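Malonyl CoA-acyl carrier protein transacylase (Burkholderia pseudomallei 1710b, PDB 3EZO) probably transfers the malonyl group from malonyl-CoA to the holo form of the acyl carrier protein, releasing free CoA. Local coordinates at residues A[79-88]-A[303-313]; A[144-155]-A[187-195]. All coordinates share one frame; numbering follows the deposited sequence.

The two contacts lie on opposite sides of the chain's centre, their own centres about 40 Å apart and their nearest atoms about 26 Å apart, so neither touches the other. Contact 1 brings the end of helix 65-85 against the C-terminal helix 306-314, beside the parallel sheet of the larger α/β part. Contact 2 joins helices 146-156 and 179-191, which pack with the four-stranded antiparallel sheet of the smaller part; both its segments fall in the sequence between the two halves of contact 1. Each joins helices within one part of this acyltransferase fold, away from the predicted active-site residues S98 and H207, which belong to neither contact.

Contact 1: A[79-88]-A[303-313]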
# COMPACT_ATOMS: atom_id res chain seq x y z
N CYS A 79 -9.85 6.08 9.37
CA CYS A 79 -9.42 7.45 9.33
C CYS A 79 -10.19 8.24 8.27
O CYS A 79 -10.51 9.44 8.47
CB CYS A 79 -7.93 7.56 9.06
SG CYS A 79 -6.84 7.08 10.42
N TYR A 80 -10.52 7.57 7.18
CA TYR A 80 -11.32 8.17 6.11
C TYR A 80 -12.73 8.45 6.58
O TYR A 80 -13.26 9.53 6.32
CB TYR A 80 -11.33 7.32 4.82
CG TYR A 80 -12.00 8.04 3.65
CD1 TYR A 80 -11.36 9.07 3.01
CD2 TYR A 80 -13.29 7.73 3.25
CE1 TYR A 80 -11.95 9.75 1.96
CE2 TYR A 80 -13.91 8.41 2.19
CZ TYR A 80 -13.23 9.43 1.57
OH TYR A 80 -13.78 10.14 0.53
N ARG A 81 -13.34 7.47 7.26
CA ARG A 81 -14.67 7.64 7.80
C ARG A 81 -14.69 8.78 8.87
O ARG A 81 -15.65 9.53 8.93
CB ARG A 81 -15.22 6.30 8.35
CG ARG A 81 -15.80 5.35 7.31
CD ARG A 81 -16.29 4.07 7.92
NE ARG A 81 -17.10 3.21 7.04
CZ ARG A 81 -17.43 1.96 7.33
NH1 ARG A 81 -16.98 1.39 8.44
NH2 ARG A 81 -18.16 1.22 6.52
N ALA A 82 -13.65 8.92 9.68
CA ALA A 82 -13.54 10.06 10.66
C ALA A 82 -13.46 11.40 9.95
O ALA A 82 -14.02 12.43 10.41
CB ALA A 82 -12.32 9.89 11.53
N TRP A 83 -12.72 11.43 8.85
CA TRP A 83 -12.63 12.63 8.03
C TRP A 83 -14.05 13.05 7.59
O TRP A 83 -14.42 14.20 7.73
CB TRP A 83 -11.69 12.40 6.85
CG TRP A 83 -11.69 13.46 5.79
CD1 TRP A 83 -12.40 13.46 4.66
CD2 TRP A 83 -10.90 14.65 5.77
NE1 TRP A 83 -12.11 14.57 3.91
CE2 TRP A 83 -11.19 15.33 4.58
CE3 TRP A 83 -9.99 15.23 6.66
CZ2 TRP A 83 -10.61 16.53 4.24
CZ3 TRP A 83 -9.40 16.41 6.33
CH2 TRP A 83 -9.71 17.07 5.11
N GLN A 84 -14.84 12.11 7.10
CA GLN A 84 -16.22 12.38 6.67
C GLN A 84 -17.14 12.84 7.81
O GLN A 84 -17.89 13.81 7.59
CB GLN A 84 -16.86 11.15 6.01
CG GLN A 84 -16.26 10.75 4.66
CD GLN A 84 -16.82 9.42 4.18
OE1 GLN A 84 -16.62 8.40 4.83
NE2 GLN A 84 -17.51 9.42 3.04
N GLN A 85 -17.10 12.10 8.93
CA GLN A 85 -17.86 12.39 10.16
C GLN A 85 -17.59 13.81 10.63
O GLN A 85 -18.49 14.47 11.14
CB GLN A 85 -17.63 11.34 11.32
CG GLN A 85 -18.64 11.45 12.59
CD GLN A 85 -18.15 10.78 13.96
OE1 GLN A 85 -17.62 9.69 13.98
NE2 GLN A 85 -18.41 11.46 15.08
N ALA A 86 -16.35 14.28 10.43
CA ALA A 86 -15.93 15.62 10.74
C ALA A 86 -16.33 16.64 9.70
O ALA A 86 -16.04 17.83 9.85
CB ALA A 86 -14.38 15.68 10.94
N GLY A 87 -16.98 16.21 8.62
CA GLY A 87 -17.37 17.13 7.56
C GLY A 87 -16.33 17.40 6.47
O GLY A 87 -16.47 18.36 5.69
N GLY A 88 -15.31 16.56 6.39
CA GLY A 88 -14.27 16.73 5.37
C GLY A 88 -14.82 16.42 3.98
O GLY A 88 -15.59 15.53 3.81
N VAL A 303 -4.00 12.45 8.11
CA VAL A 303 -5.09 12.15 9.01
C VAL A 303 -4.80 10.82 9.69
O VAL A 303 -4.93 9.75 9.06
CB VAL A 303 -6.40 12.10 8.27
CG1 VAL A 303 -7.54 11.82 9.24
CG2 VAL A 303 -6.58 13.43 7.46
N PHE A 304 -4.39 10.90 10.96
CA PHE A 304 -4.13 9.70 11.77
C PHE A 304 -4.61 9.81 13.24
O PHE A 304 -4.52 8.85 14.01
CB PHE A 304 -2.64 9.36 11.73
CG PHE A 304 -1.77 10.45 12.23
CD1 PHE A 304 -1.54 10.59 13.60
CD2 PHE A 304 -1.17 11.33 11.36
CE1 PHE A 304 -0.74 11.61 14.10
CE2 PHE A 304 -0.36 12.36 11.84
CZ PHE A 304 -0.15 12.48 13.23
N ASP A 305 -5.12 10.97 13.61
CA ASP A 305 -5.73 11.19 14.92
C ASP A 305 -6.54 12.50 14.85
O ASP A 305 -6.49 13.18 13.84
CB ASP A 305 -4.68 11.18 16.04
CG ASP A 305 -3.72 12.37 16.02
OD1 ASP A 305 -3.81 13.34 15.22
OD2 ASP A 305 -2.80 12.31 16.86
N PRO A 306 -7.30 12.84 15.91
CA PRO A 306 -8.14 14.04 15.81
C PRO A 306 -7.40 15.33 15.55
O PRO A 306 -7.90 16.16 14.79
CB PRO A 306 -8.87 14.06 17.16
CG PRO A 306 -9.10 12.65 17.43
CD PRO A 306 -7.80 11.95 16.97
N ALA A 307 -6.20 15.51 16.13
CA ALA A 307 -5.48 16.75 15.94
C ALA A 307 -5.00 16.91 14.49
O ALA A 307 -5.19 17.96 13.86
CB ALA A 307 -4.30 16.85 16.94
N SER A 308 -4.39 15.85 13.96
CA SER A 308 -3.89 15.87 12.58
C SER A 308 -5.09 16.05 11.61
O SER A 308 -4.96 16.78 10.64
CB SER A 308 -3.12 14.58 12.28
OG SER A 308 -3.96 13.42 12.47
N LEU A 309 -6.23 15.41 11.91
CA LEU A 309 -7.44 15.57 11.10
C LEU A 309 -7.85 17.05 11.01
O LEU A 309 -8.08 17.56 9.93
CB LEU A 309 -8.59 14.73 11.63
CG LEU A 309 -9.90 14.54 10.81
CD1 LEU A 309 -10.69 13.38 11.44
CD2 LEU A 309 -10.77 15.77 10.74
N ASP A 310 -7.91 17.73 12.16
CA ASP A 310 -8.21 19.18 12.14
C ASP A 310 -7.22 20.02 11.35
O ASP A 310 -7.63 20.91 10.62
CB ASP A 310 -8.34 19.74 13.56
CG ASP A 310 -9.61 19.32 14.20
OD1 ASP A 310 -10.52 18.89 13.45
OD2 ASP A 310 -9.70 19.34 15.46
N GLU A 311 -5.94 19.74 11.48
CA GLU A 311 -4.97 20.43 10.63
C GLU A 311 -5.17 20.12 9.14
O GLU A 311 -4.90 20.95 8.29
CB GLU A 311 -3.53 20.09 11.05
CG GLU A 311 -3.07 20.84 12.29
CD GLU A 311 -3.15 22.39 12.12
OE1 GLU A 311 -2.46 22.95 11.23
OE2 GLU A 311 -3.93 23.03 12.87
N ALA A 312 -5.60 18.90 8.83
CA ALA A 312 -5.85 18.53 7.44
C ALA A 312 -7.10 19.24 6.93
O ALA A 312 -7.12 19.75 5.81
CB ALA A 312 -5.97 17.02 7.31
N LEU A 313 -8.15 19.29 7.75
CA LEU A 313 -9.32 20.13 7.43
C LEU A 313 -8.93 21.54 6.96
O LEU A 313 -9.54 22.07 6.02
CB LEU A 313 -10.31 20.20 8.62
CG LEU A 313 -11.15 18.96 8.91
CD1 LEU A 313 -11.97 19.08 10.25
CD2 LEU A 313 -12.07 18.63 7.74
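L313 lays CD2 over one face of the six-membered ring of W83, 4.0 Å from the centroid and 22° off the normal, a CH-pi contact; CA of G88 lies over the same face. A312 CB comes obliquely to W83 CZ3 at 3.6 Å, and V303 CG2 to W83 CE3 at 3.9 Å. Next to the ring, L309 sends its two methyls to different places: CD1 sits 3.6 Å from the carbonyl O of A82, while CD2 meets A86 CB, also at 3.6 Å. One turn before W83, C79 CB is 4.3 Å from V303 CG1. W83 CG is anti to the backbone N (chi1 170°), which carries the indole across to helix 306-313. Farther out, NE1 of W83 is hydrogen-bonded to the O of A89, and F13 meets the indole edge-to-face. A Schellman motif at G87 ends the first helix and turns G88 back over the ring. The second helix starts from D305 as N-cap, whose OD1 accepts from S308 N at 2.9 Å. The axes of the short segments 79-85 and 306-313 cross at -58°, and the whole is helix-on-helix packing beside edge strand 299-303 of the parallel sheet in an α/β fold.

Contact 2: A[144-155]-A[187-195]; sequences LDDDTVRAVCAE and EIAKEKGAK
K192, just past the end of helix 187-191, reaches across the side of helix 146-155, and its chain can be followed outward atom by atom. The bond from CA to CB is directed toward 144-155, and K192 CB is 4.5 Å from L144 CD1. CD lies against two methyls, 3.6 Å from V152 CG2 and 4.0 Å from T148 CG2. Beyond it the chain bends at its last torsion (chi4 50°), and NZ reaches E155 OE1 at 3.2 Å in a salt bridge that uses the syn lone pair of the carboxylate oxygen. E155 comes from the opposite direction, extended beyond CG, and crosses I188, whose CD1 touches E155 CG at 3.5 Å. The salt bridge lies at the exposed border of the contact, beside the apolar pairs. V152 CG1 lies 4.0 Å from both I188 CB and A189 N. L144 fills the other end: its CG meets A194 CB, and its CD1 lies 4.0 Å from A189 CB.

D145 is the N-cap of helix 146-155, its OD1 accepting from T148 N (2.8 Å) and T148 OG1; at the C-terminal end of the other helix G193 makes a Schellman motif that brings A194 round to L144. The short helical segments run at 134° to each other. On its other side helix 146-156 lies on the antiparallel sheet, where V149 and C153 pack on strands 162-169 and 172-176, while helix 179-191 leads through the G193 turn into edge strand 196-199.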
# COMPACT_ATOMS: atom_id res chain seq x y z
N LEU A 144 20.31 5.14 -5.42
CA LEU A 144 20.44 4.94 -6.88
C LEU A 144 19.12 5.26 -7.60
O LEU A 144 18.05 4.92 -7.09
CB LEU A 144 20.89 3.50 -7.21
CG LEU A 144 22.17 3.00 -6.55
CD1 LEU A 144 22.45 1.50 -6.90
CD2 LEU A 144 23.31 3.96 -6.99
N ASP A 145 19.19 5.88 -8.78
CA ASP A 145 18.00 6.25 -9.54
C ASP A 145 17.35 4.99 -10.11
O ASP A 145 17.94 3.92 -10.05
CB ASP A 145 18.33 7.29 -10.62
CG ASP A 145 19.28 6.75 -11.74
OD1 ASP A 145 19.43 5.53 -11.94
OD2 ASP A 145 19.91 7.59 -12.40
N ASP A 146 16.13 5.08 -10.62
CA ASP A 146 15.41 3.89 -11.01
C ASP A 146 16.13 3.07 -12.09
O ASP A 146 16.13 1.85 -12.01
CB ASP A 146 14.02 4.24 -11.50
CG ASP A 146 13.18 4.91 -10.44
OD1 ASP A 146 13.55 4.86 -9.23
OD2 ASP A 146 12.15 5.51 -10.82
N ASP A 147 16.71 3.72 -13.09
CA ASP A 147 17.28 2.97 -14.20
C ASP A 147 18.53 2.23 -13.72
O ASP A 147 18.84 1.15 -14.22
CB ASP A 147 17.56 3.86 -15.43
CG ASP A 147 16.30 4.12 -16.29
OD1 ASP A 147 15.27 3.42 -16.16
OD2 ASP A 147 16.34 5.04 -17.14
N THR A 148 19.26 2.82 -12.76
CA THR A 148 20.45 2.16 -12.19
C THR A 148 20.02 0.94 -11.39
O THR A 148 20.62 -0.10 -11.49
CB THR A 148 21.28 3.14 -11.36
OG1 THR A 148 21.64 4.22 -12.21
CG2 THR A 148 22.58 2.51 -10.86
N VAL A 149 18.95 1.04 -10.63
CA VAL A 149 18.49 -0.11 -9.90
C VAL A 149 18.07 -1.17 -10.89
O VAL A 149 18.39 -2.33 -10.71
CB VAL A 149 17.39 0.23 -8.87
CG1 VAL A 149 16.97 -1.07 -8.05
CG2 VAL A 149 17.87 1.29 -7.92
N ARG A 150 17.41 -0.80 -11.97
CA ARG A 150 17.03 -1.81 -12.97
C ARG A 150 18.25 -2.52 -13.55
O ARG A 150 18.25 -3.78 -13.70
CB ARG A 150 16.16 -1.22 -14.08
CG ARG A 150 14.77 -0.77 -13.59
CD ARG A 150 14.02 -0.11 -14.73
NE ARG A 150 12.66 0.34 -14.37
CZ ARG A 150 12.26 1.61 -14.25
NH1 ARG A 150 13.10 2.65 -14.47
NH2 ARG A 150 10.99 1.86 -13.93
N ALA A 151 19.31 -1.75 -13.81
CA ALA A 151 20.58 -2.29 -14.34
C ALA A 151 21.21 -3.24 -13.33
O ALA A 151 21.62 -4.35 -13.68
CB ALA A 151 21.59 -1.15 -14.73
N VAL A 152 21.24 -2.82 -12.06
CA VAL A 152 21.70 -3.70 -10.98
C VAL A 152 20.98 -5.05 -10.97
O VAL A 152 21.63 -6.10 -10.92
CB VAL A 152 21.56 -3.04 -9.60
CG1 VAL A 152 21.76 -4.12 -8.44
CG2 VAL A 152 22.51 -1.84 -9.51
N CYS A 153 19.66 -5.01 -11.07
CA CYS A 153 18.84 -6.25 -11.09
C CYS A 153 19.08 -7.09 -12.34
O CYS A 153 19.19 -8.32 -12.25
CB CYS A 153 17.38 -5.91 -10.97
SG CYS A 153 16.93 -5.26 -9.29
N ALA A 154 19.23 -6.44 -13.49
CA ALA A 154 19.47 -7.15 -14.73
C ALA A 154 20.82 -7.89 -14.64
O ALA A 154 20.93 -9.06 -14.95
CB ALA A 154 19.38 -6.17 -15.95
N GLU A 155 21.81 -7.23 -14.08
CA GLU A 155 23.11 -7.83 -13.85
C GLU A 155 23.09 -8.97 -12.79
O GLU A 155 23.64 -10.06 -13.03
CB GLU A 155 24.06 -6.70 -13.45
CG GLU A 155 25.50 -7.09 -13.36
CD GLU A 155 26.37 -5.90 -13.04
OE1 GLU A 155 25.90 -4.72 -13.24
OE2 GLU A 155 27.50 -6.18 -12.58
N GLU A 187 24.97 -6.44 -3.32
CA GLU A 187 26.43 -6.35 -3.51
C GLU A 187 26.77 -5.44 -4.69
O GLU A 187 27.55 -4.49 -4.56
CB GLU A 187 26.89 -7.77 -3.76
CG GLU A 187 28.33 -8.03 -3.77
CD GLU A 187 28.56 -9.45 -4.26
OE1 GLU A 187 28.06 -10.39 -3.58
OE2 GLU A 187 29.16 -9.60 -5.36
N ILE A 188 26.13 -5.68 -5.84
CA ILE A 188 26.32 -4.81 -7.02
C ILE A 188 25.94 -3.35 -6.70
O ILE A 188 26.69 -2.40 -7.04
CB ILE A 188 25.54 -5.33 -8.26
CG1 ILE A 188 26.04 -6.71 -8.67
CG2 ILE A 188 25.67 -4.37 -9.43
CD1 ILE A 188 25.34 -7.29 -9.86
N ALA A 189 24.81 -3.17 -6.00
CA ALA A 189 24.29 -1.84 -5.70
C ALA A 189 25.32 -1.05 -4.90
O ALA A 189 25.59 0.13 -5.21
CB ALA A 189 23.01 -1.92 -4.96
N LYS A 190 25.86 -1.69 -3.87
CA LYS A 190 26.94 -1.09 -3.06
C LYS A 190 28.14 -0.72 -3.92
O LYS A 190 28.65 0.40 -3.81
CB LYS A 190 27.36 -2.01 -1.91
CG LYS A 190 26.35 -2.09 -0.79
CD LYS A 190 26.51 -3.35 0.05
CE LYS A 190 25.52 -3.37 1.26
NZ LYS A 190 25.15 -4.73 1.83
N GLU A 191 28.56 -1.62 -4.81
CA GLU A 191 29.69 -1.32 -5.70
C GLU A 191 29.43 -0.08 -6.52
O GLU A 191 30.36 0.68 -6.79
CB GLU A 191 29.99 -2.48 -6.67
CG GLU A 191 30.42 -3.80 -6.04
CD GLU A 191 30.14 -5.04 -6.95
OE1 GLU A 191 29.69 -4.88 -8.12
OE2 GLU A 191 30.38 -6.18 -6.51
N LYS A 192 28.18 0.10 -6.96
CA LYS A 192 27.78 1.23 -7.82
C LYS A 192 27.53 2.52 -7.02
O LYS A 192 27.18 3.56 -7.58
CB LYS A 192 26.52 0.87 -8.62
CG LYS A 192 26.77 -0.07 -9.81
CD LYS A 192 25.54 -0.23 -10.69
CE LYS A 192 25.91 -0.66 -12.11
NZ LYS A 192 26.83 -1.85 -12.12
N GLY A 193 27.69 2.44 -5.70
CA GLY A 193 27.69 3.62 -4.85
C GLY A 193 26.43 3.84 -4.04
O GLY A 193 26.23 4.95 -3.53
N ALA A 194 25.60 2.81 -3.88
CA ALA A 194 24.35 2.95 -3.12
C ALA A 194 24.68 3.38 -1.69
O ALA A 194 25.61 2.86 -1.09
CB ALA A 194 23.55 1.65 -3.09
N LYS A 195 23.89 4.31 -1.16
CA LYS A 195 23.97 4.66 0.26
C LYS A 195 23.58 3.48 1.12
O LYS A 195 24.13 3.27 2.19
CB LYS A 195 23.09 5.89 0.60